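Local coordinates for glycerol dehydratase (Clostridium butyricum, PDB 1R9D), which probably dehydrates glycerol without vitamin B12, as a glycyl radical enzyme related to pyruvate formate-lyase, at residues A[452-457]-A[663-668]; A[485-490]-A[558-563]. All blocks are in the same frame, centred on the assembly; numbering follows the deposited sequence.

Interaction 1: residues A[452-457]-A[663-668]; sequences NLARIV and QPLADG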
loop_
_atom_site.group_PDB
_atom_site.type_symbol
_atom_site.label_atom_id
_atom_site.label_comp_id
_atom_site.label_asym_id
_atom_site.label_seq_id
_atom_site.Cartn_x
_atom_site.Cartn_y
_atom_site.Cartn_z
ATOM N N ASN A 452 -6.289 25.567 -18.778
ATOM C CA ASN A 452 -6.530 26.583 -19.806
ATOM C C ASN A 452 -7.893 27.256 -19.648
ATOM O O ASN A 452 -8.914 26.718 -20.071
ATOM C CB ASN A 452 -6.436 25.945 -21.198
ATOM C CG ASN A 452 -6.417 26.975 -22.312
ATOM O OD1 ASN A 452 -6.985 28.062 -22.180
ATOM N ND2 ASN A 452 -5.771 26.633 -23.425
ATOM N N LEU A 453 -7.901 28.440 -19.043
ATOM C CA LEU A 453 -9.139 29.184 -18.832
ATOM C C LEU A 453 -9.802 29.599 -20.145
ATOM O O LEU A 453 -11.031 29.635 -20.242
ATOM C CB LEU A 453 -8.863 30.427 -17.992
ATOM C CG LEU A 453 -8.293 30.220 -16.588
ATOM C CD1 LEU A 453 -7.860 31.575 -16.035
ATOM C CD2 LEU A 453 -9.330 29.556 -15.684
ATOM N N ALA A 454 -8.992 29.911 -21.153
ATOM C CA ALA A 454 -9.522 30.329 -22.451
ATOM C C ALA A 454 -10.343 29.230 -23.129
ATOM O O ALA A 454 -11.326 29.512 -23.818
ATOM C CB ALA A 454 -8.378 30.774 -23.363
ATOM N N ARG A 455 -9.941 27.977 -22.938
ATOM C CA ARG A 455 -10.665 26.858 -23.530
ATOM C C ARG A 455 -12.063 26.743 -22.945
ATOM O O ARG A 455 -12.981 26.283 -23.616
ATOM C CB ARG A 455 -9.896 25.555 -23.304
ATOM C CG ARG A 455 -8.659 25.429 -24.178
ATOM C CD ARG A 455 -9.040 24.949 -25.571
ATOM N NE ARG A 455 -9.434 23.543 -25.537
ATOM C CZ ARG A 455 -10.137 22.932 -26.484
ATOM N NH1 ARG A 455 -10.535 23.602 -27.554
ATOM N NH2 ARG A 455 -10.445 21.647 -26.357
ATOM N N ILE A 456 -12.228 27.152 -21.688
ATOM C CA ILE A 456 -13.538 27.085 -21.050
ATOM C C ILE A 456 -14.481 28.086 -21.730
ATOM O O ILE A 456 -15.677 27.827 -21.877
ATOM C CB ILE A 456 -13.437 27.383 -19.526
ATOM C CG1 ILE A 456 -12.550 26.330 -18.850
ATOM C CG2 ILE A 456 -14.825 27.372 -18.890
ATOM C CD1 ILE A 456 -13.046 24.890 -19.008
ATOM N N VAL A 457 -13.945 29.228 -22.155
ATOM C CA VAL A 457 -14.774 30.217 -22.842
ATOM C C VAL A 457 -15.193 29.636 -24.193
ATOM O O VAL A 457 -16.346 29.746 -24.592
ATOM C CB VAL A 457 -14.013 31.541 -23.079
ATOM C CG1 VAL A 457 -14.839 32.459 -23.974
ATOM C CG2 VAL A 457 -13.733 32.231 -21.748
ATOM N N GLN A 663 -2.940 31.655 -31.370
ATOM C CA GLN A 663 -2.077 32.686 -30.795
ATOM C C GLN A 663 -1.869 32.476 -29.297
ATOM O O GLN A 663 -2.709 31.886 -28.625
ATOM C CB GLN A 663 -2.675 34.074 -31.053
ATOM C CG GLN A 663 -2.665 34.461 -32.525
ATOM C CD GLN A 663 -1.257 34.586 -33.062
ATOM O OE1 GLN A 663 -0.505 35.469 -32.653
ATOM N NE2 GLN A 663 -0.888 33.696 -33.977
ATOM N N PRO A 664 -0.737 32.952 -28.759
ATOM C CA PRO A 664 -0.448 32.796 -27.329
ATOM C C PRO A 664 -1.509 33.418 -26.436
ATOM O O PRO A 664 -2.187 34.364 -26.830
ATOM C CB PRO A 664 0.889 33.513 -27.164
ATOM C CG PRO A 664 1.536 33.353 -28.513
ATOM C CD PRO A 664 0.383 33.614 -29.452
ATOM N N LEU A 665 -1.653 32.873 -25.234
ATOM C CA LEU A 665 -2.581 33.426 -24.261
ATOM C C LEU A 665 -1.718 34.389 -23.451
ATOM O O LEU A 665 -0.496 34.417 -23.616
ATOM C CB LEU A 665 -3.125 32.331 -23.339
ATOM C CG LEU A 665 -3.952 31.213 -23.970
ATOM C CD1 LEU A 665 -4.422 30.255 -22.874
ATOM C CD2 LEU A 665 -5.143 31.808 -24.703
ATOM N N ALA A 666 -2.342 35.182 -22.588
ATOM C CA ALA A 666 -1.604 36.120 -21.750
ATOM C C ALA A 666 -0.873 35.351 -20.648
ATOM O O ALA A 666 -1.293 34.258 -20.264
ATOM C CB ALA A 666 -2.560 37.135 -21.132
ATOM N N ASP A 667 0.210 35.934 -20.140
ATOM C CA ASP A 667 1.019 35.316 -19.089
ATOM C C ASP A 667 0.601 35.754 -17.679
ATOM O O ASP A 667 0.535 36.945 -17.390
ATOM C CB ASP A 667 2.495 35.654 -19.326
ATOM C CG ASP A 667 2.728 37.146 -19.533
ATOM O OD1 ASP A 667 3.347 37.783 -18.656
ATOM O OD2 ASP A 667 2.281 37.686 -20.571
ATOM N N GLY A 668 0.321 34.786 -16.808
ATOM C CA GLY A 668 -0.078 35.099 -15.444
ATOM C C GLY A 668 -1.301 36.001 -15.396
ATOM O O GLY A 668 -2.287 35.746 -16.081
#

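Interaction 2: residues A[485-490]-A[558-563]; sequences DEFMKA and DSLVAV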
loop_
_atom_site.group_PDB
_atom_site.type_symbol
_atom_site.label_atom_id
_atom_site.label_comp_id
_atom_site.label_asym_id
_atom_site.label_seq_id
_atom_site.Cartn_x
_atom_site.Cartn_y
_atom_site.Cartn_z
ATOM N N ASP A 485 -26.209 36.607 -18.077
ATOM C CA ASP A 485 -26.307 35.776 -16.883
ATOM C C ASP A 485 -26.348 34.302 -17.268
ATOM O O ASP A 485 -25.777 33.454 -16.578
ATOM C CB ASP A 485 -27.565 36.129 -16.090
ATOM C CG ASP A 485 -27.631 37.598 -15.727
ATOM O OD1 ASP A 485 -27.717 38.443 -16.651
ATOM O OD2 ASP A 485 -27.594 37.910 -14.519
ATOM N N GLU A 486 -27.031 34.000 -18.369
ATOM C CA GLU A 486 -27.132 32.624 -18.850
ATOM C C GLU A 486 -25.766 32.167 -19.340
ATOM O O GLU A 486 -25.423 30.987 -19.254
ATOM C CB GLU A 486 -28.130 32.521 -20.005
ATOM C CG GLU A 486 -29.573 32.832 -19.643
ATOM C CD GLU A 486 -30.493 32.717 -20.848
ATOM O OE1 GLU A 486 -30.229 33.401 -21.861
ATOM O OE2 GLU A 486 -31.476 31.946 -20.788
ATOM N N PHE A 487 -24.996 33.113 -19.865
ATOM C CA PHE A 487 -23.663 32.817 -20.368
ATOM C C PHE A 487 -22.738 32.451 -19.210
ATOM O O PHE A 487 -22.035 31.445 -19.261
ATOM C CB PHE A 487 -23.092 34.025 -21.107
ATOM C CG PHE A 487 -21.787 33.745 -21.788
ATOM C CD1 PHE A 487 -21.756 33.089 -23.014
ATOM C CD2 PHE A 487 -20.586 34.100 -21.188
ATOM C CE1 PHE A 487 -20.546 32.786 -23.634
ATOM C CE2 PHE A 487 -19.366 33.801 -21.799
ATOM C CZ PHE A 487 -19.348 33.142 -23.025
ATOM N N MET A 488 -22.745 33.273 -18.167
ATOM C CA MET A 488 -21.904 33.023 -17.004
ATOM C C MET A 488 -22.264 31.713 -16.309
ATOM O O MET A 488 -21.405 31.076 -15.700
ATOM C CB MET A 488 -22.003 34.182 -16.007
ATOM C CG MET A 488 -21.314 35.461 -16.470
ATOM S SD MET A 488 -19.569 35.215 -16.907
ATOM C CE MET A 488 -18.828 34.995 -15.269
ATOM N N LYS A 489 -23.530 31.313 -16.396
ATOM C CA LYS A 489 -23.963 30.064 -15.775
ATOM C C LYS A 489 -23.393 28.877 -16.537
ATOM O O LYS A 489 -22.988 27.878 -15.937
ATOM C CB LYS A 489 -25.489 29.973 -15.741
ATOM C CG LYS A 489 -26.122 30.964 -14.795
ATOM C CD LYS A 489 -27.619 30.755 -14.661
ATOM C CE LYS A 489 -28.214 31.742 -13.666
ATOM N NZ LYS A 489 -29.694 31.600 -13.561
ATOM N N ALA A 490 -23.362 28.991 -17.862
ATOM C CA ALA A 490 -22.824 27.931 -18.705
ATOM C C ALA A 490 -21.309 27.859 -18.507
ATOM O O ALA A 490 -20.726 26.777 -18.473
ATOM C CB ALA A 490 -23.153 28.207 -20.166
ATOM N N ASP A 558 -11.205 40.018 -21.012
ATOM C CA ASP A 558 -11.463 40.703 -22.275
ATOM C C ASP A 558 -12.548 39.986 -23.086
ATOM O O ASP A 558 -13.372 40.631 -23.735
ATOM C CB ASP A 558 -10.166 40.820 -23.092
ATOM C CG ASP A 558 -9.099 41.663 -22.390
ATOM O OD1 ASP A 558 -9.463 42.516 -21.549
ATOM O OD2 ASP A 558 -7.893 41.491 -22.684
ATOM N N SER A 559 -12.556 38.654 -23.046
ATOM C CA SER A 559 -13.567 37.896 -23.778
ATOM C C SER A 559 -14.946 38.055 -23.138
ATOM O O SER A 559 -15.944 38.232 -23.832
ATOM C CB SER A 559 -13.214 36.404 -23.825
ATOM O OG SER A 559 -12.033 36.170 -24.576
ATOM N N LEU A 560 -15.005 37.984 -21.812
ATOM C CA LEU A 560 -16.286 38.117 -21.123
ATOM C C LEU A 560 -16.915 39.495 -21.314
ATOM O O LEU A 560 -18.116 39.598 -21.555
ATOM C CB LEU A 560 -16.129 37.817 -19.627
ATOM C CG LEU A 560 -15.851 36.350 -19.272
ATOM C CD1 LEU A 560 -15.697 36.197 -17.758
ATOM C CD2 LEU A 560 -16.982 35.482 -19.777
ATOM N N VAL A 561 -16.117 40.555 -21.217
ATOM C CA VAL A 561 -16.679 41.890 -21.387
ATOM C C VAL A 561 -17.117 42.126 -22.829
ATOM O O VAL A 561 -18.068 42.874 -23.081
ATOM C CB VAL A 561 -15.690 43.009 -20.947
ATOM C CG1 VAL A 561 -14.631 43.251 -22.016
ATOM C CG2 VAL A 561 -16.476 44.296 -20.653
ATOM N N ALA A 562 -16.440 41.483 -23.775
ATOM C CA ALA A 562 -16.799 41.637 -25.181
ATOM C C ALA A 562 -18.150 40.972 -25.433
ATOM O O ALA A 562 -19.012 41.532 -26.111
ATOM C CB ALA A 562 -15.730 41.020 -26.074
ATOM N N VAL A 563 -18.335 39.777 -24.879
ATOM C CA VAL A 563 -19.589 39.051 -25.041
ATOM C C VAL A 563 -20.738 39.843 -24.416
ATOM O O VAL A 563 -21.786 40.034 -25.036
ATOM C CB VAL A 563 -19.507 37.644 -24.382
ATOM C CG1 VAL A 563 -20.886 37.011 -24.303
ATOM C CG2 VAL A 563 -18.580 36.755 -25.187
#

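Interaction 1: residues A[452-457]-A[663-668]
The loop 663-668 runs past the N-terminal end of helix 453-461, coming nearest where the CA atoms of A454 and L665 lie 7.8 Å apart. From the loop, L665 sends its side chain to the helix start. CD2 of L665 rests on the first-turn A454, at 3.7 Å from its CB, while CD1 also reaches the amide of N452, approaching OD1 to 3.4 Å. The two side chains, N452 and L665, cross at about a right angle.

N452 ends strand 449-452 and is the N-cap of the helix. With its CG anti to the backbone N (chi1 -169°), its amide folds back over the first turn, where OD1 accepts the backbone N of R455 at 3.1 Å. This capping bond is bent, with an angle of 146° at the hydrogen, and the donor sits 66° out of the carbonyl plane. ND2 is held by T652 OG1, which fixes the flip of the amide. F648 touches both N452 and L665, and N645 hydrogen-bonds the backbone of L665, so helix 644-650 borders the contact and is bonded to the loop.

The contact ties the strand-to-helix junction of the pyruvate formate-lyase-like part to a loop of the glycine radical family region, in which G763 is the predicted radical site. Since no hydrogen bond crosses between the segments, the attachment is by van der Waals packing, methyl on methyl at A454 and methyl on amide at N452. The buried amide is satisfied by R455 N at OD1 and T652 at ND2, so the leucine methyl can pack against it without leaving these groups unpaired.

Interaction 2: residues A[485-490]-A[558-563]
The backbone bond from V563 N to S559 O, 3.0 Å long, belongs to the helix that presents V563 and L560 to F487 and M488. The motif is a near-antiparallel pair of packed helices: the axes of the short segments 485-490 and 558-563 make 148° and pass 11.3 Å apart. This wide spacing is bridged by long side chains, chiefly the phenyl ring of F487.

In F487 the chi1 of -173° swings the ring away from the backbone N, beside the carbonyl carbon, and out to the facing helix, where it is used in two ways. Over one face stands V563, whose CG1 lies 4.0 Å from the ring centroid and just 3° off the ring normal, a CH-pi contact with a methyl almost exactly above the centre. L560 comes instead to the rim, where its CD2 lies near the ring plane, 3.5 Å from CE2 of F487. A methyl over the face and another at the edge, both from the same helix one turn apart, should restrict tilting of the ring.

M488 does not set out toward the other helix, but its chain bends at chi2 and chi3 and brings the thioether round to L560, which it meets at about a right angle. L560 thereby touches two residues adjacent in sequence, at the ring of F487 and the sulfur of M488.

Helix 453-461 adds to this packing through T460 and I461, which touch F487, and helix 607-624 receives V561 from the other helix. The interface between the segments is purely apolar and joins helices 484-516 and 553-569 far from the chain's centre. CD2 of L560 is shared: it reaches M488 SD at 3.9 Å as well as the phenylalanine edge.

Along the chain, strand 449-452 leads into helix 453-461, and the next helix, 484-516, supplies the first side of interaction 2. That contact closes a loop of 67 residues when the chain returns, after strand 543-551, as helix 553-569. The whole of this loop is nested within the longer one, of 205 residues, that interaction 1 closes at 663-668. The two contacts lie about 15 Å apart between centres and meet directly where V457 CG1 packs 4.3 Å from S559 CB. Helix 453-461 thus lies against helices 484-516 and 553-569 while its start receives the loop after helix 644-650, connecting these three helices to the glycine radical family region.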